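Local atomic coordinates of putative outer membrane protein (LpxR) (Salmonella typhimurium, PDB entry 3FID), a protein that probably removes an acyl chain from lipid A in the outer membrane, as a lipopolysaccharide-modifying, metal-binding deacylase. Residues A[160-166]-A[182-188]. Numbering follows the deposited sequence.
Sequences VNVGFYP and GATVALG. With CXE (pentaethylene glycol monodecyl ether), chain M.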
ATOM      1  N   VAL A 160     -14.194  24.379   4.227  1.00 15.97           N
ATOM      2  CA  VAL A 160     -13.727  23.218   3.440  1.00 15.63           C
ATOM      3  C   VAL A 160     -12.377  23.594   2.831  1.00 16.12           C
ATOM      4  O   VAL A 160     -12.275  24.594   2.098  1.00 16.16           O
ATOM      5  CB  VAL A 160     -14.730  22.792   2.304  1.00 15.92           C
ATOM      6  CG1 VAL A 160     -14.220  21.554   1.506  1.00 13.60           C
ATOM      7  CG2 VAL A 160     -16.131  22.486   2.871  1.00 15.55           C
ATOM      8  N   ASN A 161     -11.344  22.803   3.143  1.00 15.20           N
ATOM      9  CA  ASN A 161     -10.023  22.965   2.575  1.00 15.72           C
ATOM     10  C   ASN A 161      -9.903  22.101   1.312  1.00 15.32           C
ATOM     11  O   ASN A 161     -10.276  20.924   1.338  1.00 15.15           O
ATOM     12  CB  ASN A 161      -8.988  22.558   3.637  1.00 16.31           C
ATOM     13  CG  ASN A 161      -7.554  22.708   3.167  1.00 18.93           C
ATOM     14  OD1 ASN A 161      -6.967  21.763   2.611  1.00 20.37           O
ATOM     15  ND2 ASN A 161      -6.973  23.894   3.389  1.00 17.45           N
ATOM     16  N   VAL A 162      -9.407  22.676   0.212  1.00 14.68           N
ATOM     17  CA  VAL A 162      -9.240  21.943  -1.059  1.00 15.39           C
ATOM     18  C   VAL A 162      -7.817  22.145  -1.520  1.00 14.48           C
ATOM     19  O   VAL A 162      -7.326  23.263  -1.476  1.00 13.63           O
ATOM     20  CB  VAL A 162     -10.269  22.363  -2.182  1.00 16.32           C
ATOM     21  CG1 VAL A 162     -11.662  22.500  -1.612  1.00 17.80           C
ATOM     22  CG2 VAL A 162      -9.879  23.684  -2.840  1.00 20.75           C
ATOM     23  N   GLY A 163      -7.124  21.064  -1.903  1.00 13.87           N
ATOM     24  CA  GLY A 163      -5.704  21.152  -2.188  1.00 12.01           C
ATOM     25  C   GLY A 163      -5.236  20.294  -3.353  1.00 11.54           C
ATOM     26  O   GLY A 163      -5.939  19.392  -3.789  1.00 11.00           O
ATOM     27  N   PHE A 164      -4.045  20.610  -3.850  1.00 12.27           N
ATOM     28  CA  PHE A 164      -3.391  19.918  -4.973  1.00 13.03           C
ATOM     29  C   PHE A 164      -2.012  19.565  -4.461  1.00 12.67           C
ATOM     30  O   PHE A 164      -1.287  20.436  -3.976  1.00 13.07           O
ATOM     31  CB  PHE A 164      -3.298  20.855  -6.193  1.00 13.45           C
ATOM     32  CG  PHE A 164      -2.423  20.342  -7.319  1.00 15.43           C
ATOM     33  CD1 PHE A 164      -2.738  19.157  -7.997  1.00 16.34           C
ATOM     34  CD2 PHE A 164      -1.290  21.085  -7.730  1.00 16.17           C
ATOM     35  CE1 PHE A 164      -1.935  18.693  -9.044  1.00 16.86           C
ATOM     36  CE2 PHE A 164      -0.487  20.640  -8.776  1.00 18.03           C
ATOM     37  CZ  PHE A 164      -0.813  19.434  -9.437  1.00 17.75           C
ATOM     38  N   TYR A 165      -1.627  18.293  -4.541  1.00 12.50           N
ATOM     39  CA  TYR A 165      -0.400  17.900  -3.851  1.00 12.51           C
ATOM     40  C   TYR A 165       0.538  17.150  -4.784  1.00 12.85           C
ATOM     41  O   TYR A 165       0.546  15.920  -4.774  1.00 13.40           O
ATOM     42  CB  TYR A 165      -0.737  17.060  -2.593  1.00 12.28           C
ATOM     43  CG  TYR A 165      -1.772  17.728  -1.708  1.00 13.39           C
ATOM     44  CD1 TYR A 165      -3.117  17.396  -1.784  1.00 13.53           C
ATOM     45  CD2 TYR A 165      -1.388  18.724  -0.810  1.00 12.52           C
ATOM     46  CE1 TYR A 165      -4.061  18.038  -0.981  1.00 13.84           C
ATOM     47  CE2 TYR A 165      -2.312  19.358  -0.024  1.00 11.30           C
ATOM     48  CZ  TYR A 165      -3.645  19.012  -0.113  1.00 12.89           C
ATOM     49  OH  TYR A 165      -4.542  19.672   0.674  1.00 12.32           O
ATOM     50  N   PRO A 166       1.316  17.890  -5.604  1.00 12.78           N
ATOM     51  CA  PRO A 166       2.312  17.218  -6.424  1.00 12.34           C
ATOM     52  C   PRO A 166       3.463  16.770  -5.534  1.00 12.71           C
ATOM     53  O   PRO A 166       3.806  17.463  -4.530  1.00 12.56           O
ATOM     54  CB  PRO A 166       2.725  18.294  -7.438  1.00 13.58           C
ATOM     55  CG  PRO A 166       2.542  19.571  -6.733  1.00 12.87           C
ATOM     56  CD  PRO A 166       1.335  19.354  -5.809  1.00 12.00           C
ATOM     57  N   GLY A 182       3.960  12.108  -8.810  1.00 13.05           N
ATOM     58  CA  GLY A 182       2.523  12.017  -8.858  1.00 12.09           C
ATOM     59  C   GLY A 182       1.867  13.212  -8.245  1.00 12.16           C
ATOM     60  O   GLY A 182       2.511  14.225  -7.938  1.00 13.32           O
ATOM     61  N   ALA A 183       0.566  13.121  -8.110  1.00 11.80           N
ATOM     62  CA  ALA A 183      -0.155  14.180  -7.422  1.00 12.35           C
ATOM     63  C   ALA A 183      -1.448  13.621  -6.850  1.00 11.79           C
ATOM     64  O   ALA A 183      -1.984  12.653  -7.368  1.00 11.51           O
ATOM     65  CB  ALA A 183      -0.426  15.364  -8.380  1.00 12.53           C
ATOM     66  N   THR A 184      -1.944  14.258  -5.788  1.00 12.10           N
ATOM     67  CA  THR A 184      -3.213  13.912  -5.191  1.00 11.28           C
ATOM     68  C   THR A 184      -4.000  15.216  -5.155  1.00 11.69           C
ATOM     69  O   THR A 184      -3.399  16.270  -5.008  1.00 10.52           O
ATOM     70  CB  THR A 184      -2.995  13.366  -3.736  1.00 11.28           C
ATOM     71  OG1 THR A 184      -2.117  12.224  -3.769  1.00 12.23           O
ATOM     72  CG2 THR A 184      -4.319  12.948  -3.064  1.00 13.08           C
ATOM     73  N   VAL A 185      -5.314  15.145  -5.355  1.00 10.62           N
ATOM     74  CA  VAL A 185      -6.199  16.262  -5.004  1.00 11.81           C
ATOM     75  C   VAL A 185      -7.084  15.804  -3.855  1.00 11.74           C
ATOM     76  O   VAL A 185      -7.448  14.621  -3.768  1.00 11.05           O
ATOM     77  CB  VAL A 185      -7.049  16.755  -6.209  1.00 11.54           C
ATOM     78  CG1 VAL A 185      -6.141  17.527  -7.173  1.00 11.98           C
ATOM     79  CG2 VAL A 185      -7.758  15.586  -6.931  1.00 13.25           C
ATOM     80  N   ALA A 186      -7.386  16.711  -2.940  1.00 11.83           N
ATOM     81  CA  ALA A 186      -8.187  16.362  -1.776  1.00 11.86           C
ATOM     82  C   ALA A 186      -9.076  17.515  -1.366  1.00 12.60           C
ATOM     83  O   ALA A 186      -8.736  18.690  -1.568  1.00 13.51           O
ATOM     84  CB  ALA A 186      -7.294  15.945  -0.599  1.00 11.95           C
ATOM     85  N   LEU A 187     -10.213  17.165  -0.798  1.00 12.78           N
ATOM     86  CA  LEU A 187     -11.024  18.123  -0.075  1.00 14.96           C
ATOM     87  C   LEU A 187     -11.387  17.549   1.280  1.00 14.89           C
ATOM     88  O   LEU A 187     -11.566  16.328   1.422  1.00 14.78           O
ATOM     89  CB  LEU A 187     -12.268  18.466  -0.886  1.00 15.19           C
ATOM     90  CG  LEU A 187     -13.449  17.534  -0.977  1.00 19.41           C
ATOM     91  CD1 LEU A 187     -14.431  17.862   0.173  1.00 20.86           C
ATOM     92  CD2 LEU A 187     -14.120  17.773  -2.341  1.00 24.07           C
ATOM     93  N   GLY A 188     -11.555  18.422   2.267  1.00 14.66           N
ATOM     94  CA  GLY A 188     -11.741  17.963   3.654  1.00 15.14           C
ATOM     95  C   GLY A 188     -11.812  19.144   4.604  1.00 15.87           C
ATOM     96  O   GLY A 188     -11.617  20.284   4.187  1.00 15.80           O
TER
HETATM   97  C1  CXE M 307      13.949  24.435   1.035  1.00 53.42           C
HETATM   98  C2  CXE M 307      14.124  23.511  -0.154  1.00 53.37           C
HETATM   99  C3  CXE M 307      12.863  23.463  -1.018  1.00 53.71           C
HETATM  100  C4  CXE M 307      12.582  22.059  -1.556  1.00 53.56           C
HETATM  101  C5  CXE M 307      11.691  22.088  -2.797  1.00 53.49           C
HETATM  102  C6  CXE M 307      11.071  20.713  -3.033  1.00 54.08           C
HETATM  103  C7  CXE M 307       9.907  20.720  -4.027  1.00 54.19           C
HETATM  104  C8  CXE M 307       9.625  19.297  -4.515  1.00 53.82           C
HETATM  105  C9  CXE M 307       8.228  19.100  -5.109  1.00 52.60           C
HETATM  106  C10 CXE M 307       8.295  18.286  -6.398  1.00 51.40           C
HETATM  107  O11 CXE M 307       6.981  17.998  -6.872  1.00 51.05           O
HETATM  108  C12 CXE M 307       6.877  18.010  -8.306  1.00 51.50           C
HETATM  109  C13 CXE M 307       6.417  16.651  -8.863  1.00 50.36           C
HETATM  110  O14 CXE M 307       5.492  16.813  -9.946  1.00 49.90           O
HETATM  111  C15 CXE M 307       4.917  15.581 -10.396  1.00 49.32           C
HETATM  112  C16 CXE M 307       3.485  15.775 -10.905  1.00 48.12           C
HETATM  113  O17 CXE M 307       3.247  14.887 -12.008  1.00 47.05           O
HETATM  114  C18 CXE M 307       1.984  14.208 -11.998  1.00 45.15           C
HETATM  115  C19 CXE M 307       1.895  13.232 -13.178  1.00 43.32           C
HETATM  116  O20 CXE M 307       1.702  11.882 -12.728  1.00 41.61           O
HETATM  117  C21 CXE M 307       1.777  10.894 -13.762  1.00 38.89           C
HETATM  118  C22 CXE M 307       0.413  10.223 -13.857  1.00 37.41           C
HETATM  119  O23 CXE M 307       0.402   9.134 -14.774  1.00 37.27           O
HETATM  120  C24 CXE M 307      -0.892   8.938 -15.343  1.00 38.03           C
HETATM  121  C25 CXE M 307      -0.761   8.942 -16.851  1.00 39.69           C
HETATM  122  O26 CXE M 307      -2.052   8.941 -17.435  1.00 41.60           O
HETATM  123  O   HOH W   1       0.229  13.380  -3.308  1.00 12.17           O
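Segments 160-166 and 182-188, parts of strands 160-173 and 176-188, run antiparallel, their axes 4.5 Å apart at closest approach and 166° apart in direction. Three hydrogen-bonded pairs, N161-G188, G163-A186 and Y165-T184, are each joined by two N-H...O bonds: G163 N to A186 O is 2.9 Å and A186 N to G163 O 3.2 Å. CA-H...O contacts alternate with these bonds, such as L187 CA to N161 O at 3.2 Å. V162-L187, F164-V185 and P166-A183 are the non-hydrogen-bonded pairs, and their apolar side chains share one face. There F164 CE1 meets A183 CB at 3.7 Å, and V185 CG1 lies at the F164 ring edge, 3.9 Å from CD1. A183, V185 and L187 line detergent pockets, consistent with a lipid-facing surface. The opposite face carries N161, Y165, T184 and A186. Because G163 has no side chain, Y165 can fold back over it; an ideal CB there would sit 2.0 Å from Y165 OH. A186 CB packs at the Y165 ring edge, 3.9 Å from CE1, while a water joins Y165 O to T184 OG1. On this face, probably the barrel interior, N161 hydrogen-bonds D156 and N194. Such a β hairpin, alternating apolar outward and inward side chains within an up-and-down antiparallel sheet, typifies an outer-membrane β-barrel wall.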